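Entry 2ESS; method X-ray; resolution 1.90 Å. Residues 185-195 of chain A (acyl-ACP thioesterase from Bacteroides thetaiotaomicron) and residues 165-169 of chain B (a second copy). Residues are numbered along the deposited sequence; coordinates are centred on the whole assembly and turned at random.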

# COMPACT_ATOMS: atom_id res chain seq x y z
N ILE A 185 11.04 7.17 -5.81
CA ILE A 185 11.56 8.52 -6.02
C ILE A 185 11.63 9.26 -4.69
O ILE A 185 12.66 9.90 -4.36
CB ILE A 185 10.69 9.28 -7.08
CG1 ILE A 185 10.92 8.67 -8.47
CG2 ILE A 185 11.02 10.77 -7.11
CD1 ILE A 185 9.88 9.04 -9.44
N LEU A 186 10.55 9.16 -3.93
CA LEU A 186 10.47 9.85 -2.63
C LEU A 186 11.46 9.28 -1.64
O LEU A 186 11.92 10.01 -0.78
CB LEU A 186 9.06 9.88 -2.07
CG LEU A 186 8.12 10.73 -2.99
CD1 LEU A 186 6.75 10.88 -2.38
CD2 LEU A 186 8.72 12.12 -3.31
N ASP A 187 11.90 8.03 -1.82
CA ASP A 187 13.00 7.47 -0.98
C ASP A 187 14.38 8.04 -1.27
O ASP A 187 15.28 7.78 -0.53
CB ASP A 187 13.07 5.94 -1.04
CG ASP A 187 11.89 5.24 -0.30
OD1 ASP A 187 11.35 5.86 0.64
OD2 ASP A 187 11.53 4.09 -0.64
N LEU A 188 14.55 8.81 -2.34
CA LEU A 188 15.83 9.45 -2.62
C LEU A 188 16.15 10.59 -1.66
O LEU A 188 17.32 10.93 -1.50
CB LEU A 188 15.85 10.02 -4.05
CG LEU A 188 15.75 9.00 -5.18
CD1 LEU A 188 15.39 9.69 -6.47
CD2 LEU A 188 17.08 8.17 -5.29
N PHE A 189 15.15 11.19 -1.00
CA PHE A 189 15.41 12.45 -0.29
C PHE A 189 15.76 12.25 1.16
O PHE A 189 15.20 11.37 1.80
CB PHE A 189 14.23 13.40 -0.42
CG PHE A 189 13.94 13.73 -1.83
CD1 PHE A 189 14.70 14.67 -2.50
CD2 PHE A 189 12.98 13.02 -2.53
CE1 PHE A 189 14.47 14.94 -3.81
CE2 PHE A 189 12.75 13.27 -3.85
CZ PHE A 189 13.48 14.23 -4.49
N PRO A 190 16.68 13.07 1.69
CA PRO A 190 17.15 12.92 3.05
C PRO A 190 16.04 13.15 4.04
O PRO A 190 15.16 13.99 3.82
CB PRO A 190 18.26 13.97 3.20
CG PRO A 190 18.17 14.85 2.05
CD PRO A 190 17.34 14.18 0.99
N ILE A 191 16.10 12.40 5.12
CA ILE A 191 15.07 12.44 6.12
C ILE A 191 14.95 13.85 6.76
O ILE A 191 13.84 14.25 7.13
CB ILE A 191 15.29 11.29 7.17
CG1 ILE A 191 13.95 10.65 7.55
CG2 ILE A 191 16.04 11.78 8.39
CD1 ILE A 191 13.34 9.71 6.47
N GLU A 192 16.07 14.59 6.84
CA GLU A 192 16.06 15.97 7.36
C GLU A 192 15.13 16.88 6.56
O GLU A 192 14.59 17.83 7.10
CB GLU A 192 17.48 16.57 7.37
N LEU A 193 14.95 16.58 5.28
CA LEU A 193 14.03 17.33 4.42
C LEU A 193 12.57 17.07 4.83
O LEU A 193 11.78 17.99 4.96
CB LEU A 193 14.27 16.92 2.95
CG LEU A 193 14.02 17.85 1.80
CD1 LEU A 193 14.35 19.32 2.13
CD2 LEU A 193 14.86 17.35 0.63
N TYR A 194 12.24 15.81 5.05
CA TYR A 194 10.91 15.44 5.49
C TYR A 194 10.65 15.90 6.95
O TYR A 194 9.50 16.13 7.34
CB TYR A 194 10.73 13.93 5.37
CG TYR A 194 10.68 13.45 3.94
CD1 TYR A 194 9.63 13.81 3.11
CD2 TYR A 194 11.64 12.60 3.44
CE1 TYR A 194 9.58 13.36 1.79
CE2 TYR A 194 11.59 12.13 2.17
CZ TYR A 194 10.58 12.53 1.33
OH TYR A 194 10.54 12.04 0.04
N GLN A 195 11.70 16.04 7.73
CA GLN A 195 11.57 16.54 9.09
C GLN A 195 11.29 18.03 9.16
O GLN A 195 10.70 18.48 10.12
CB GLN A 195 12.83 16.27 9.90
CG GLN A 195 12.94 14.85 10.40
CD GLN A 195 14.21 14.62 11.19
OE1 GLN A 195 15.31 14.86 10.71
NE2 GLN A 195 14.05 14.14 12.42
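Chain B 165-169: AKYSD

Chain B meets chain A where one helix runs out, the chain turns, and a second helix begins. Leu A186 to Phe A189 form a type I beta turn, and Pro A190, at the N-cap position, leads into the helix that begins at Ile A191. Lys B166 is extended, and Tyr B167 to Asp B169 curl into a 3-10 segment. The backbones come closest where the CA atoms of Asp A187 and Tyr B167 lie 5.5 Å apart, and from end to end the short stretch runs roughly across chain A.

The main bump is Tyr B167. Its CB points toward chain A, and with chi1 near 180° its ring enters a hollow lined by Leu A186, Asp A187, Ile A191 and Tyr A194. The floor is the ring of Tyr A194: the two rings stack face to face, their planes at 0° and centroids 3.8 Å apart. A flat aromatic side chain suits this place because it covers a broad surface with little thickness. Ile A191 closes one flank, its CD1 4.0 Å from CB of Tyr B167. OH of Tyr A194 donates a hydrogen bond to O of Leu A186 at 2.6 Å, tying the stacked ring to the backbone of Leu A186.

Asp A187 supplies the polar grip. Its carboxylate receives two hydrogen bonds: N of Ser B168 reaches OD1 of Asp A187 at 2.7 Å, and OG of Ser B168 reaches OD2 of Asp A187 at 2.6 Å. Serine's short hydroxyl arm lets backbone and side chain serve neighbouring oxygens. A water bridges N of Tyr B167 and O of Asp A187, 2.9 Å from each. CB of Lys B166 packs 3.7 Å from CG of Asp A187, and the rest of the lysine side chain carries on past this contact.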

# COMPACT_ATOMS: atom_id res chain seq x y z
N ALA B 165 16.73 0.50 5.59
CA ALA B 165 15.41 1.07 5.89
C ALA B 165 15.26 2.51 5.37
O ALA B 165 16.08 3.39 5.65
CB ALA B 165 15.10 1.01 7.42
N LYS B 166 14.19 2.77 4.62
CA LYS B 166 14.02 4.05 3.92
C LYS B 166 12.78 4.79 4.37
O LYS B 166 11.97 4.24 5.11
CB LYS B 166 13.97 3.79 2.43
CG LYS B 166 15.30 3.38 1.84
CD LYS B 166 15.13 2.73 0.48
CE LYS B 166 16.45 2.14 -0.02
NZ LYS B 166 16.81 0.85 0.66
N TYR B 167 12.62 6.02 3.91
CA TYR B 167 11.42 6.80 4.22
C TYR B 167 10.11 6.03 4.02
O TYR B 167 9.22 6.08 4.86
CB TYR B 167 11.43 8.09 3.39
CG TYR B 167 10.18 8.91 3.45
CD1 TYR B 167 9.81 9.58 4.61
CD2 TYR B 167 9.36 9.02 2.33
CE1 TYR B 167 8.68 10.36 4.64
CE2 TYR B 167 8.22 9.77 2.36
CZ TYR B 167 7.88 10.45 3.50
OH TYR B 167 6.73 11.19 3.52
N SER B 168 9.98 5.28 2.93
CA SER B 168 8.73 4.54 2.69
C SER B 168 8.47 3.39 3.67
O SER B 168 7.37 2.89 3.72
CB SER B 168 8.75 3.97 1.29
OG SER B 168 9.94 3.20 1.15
N ASP B 169 9.48 2.96 4.40
CA ASP B 169 9.33 1.88 5.36
C ASP B 169 8.80 2.29 6.72
O ASP B 169 8.29 1.44 7.43
CB ASP B 169 10.66 1.14 5.60
CG ASP B 169 11.17 0.44 4.35
OD1 ASP B 169 10.41 -0.37 3.77
OD2 ASP B 169 12.33 0.72 3.96
O HOH W 1 14.68 7.35 2.30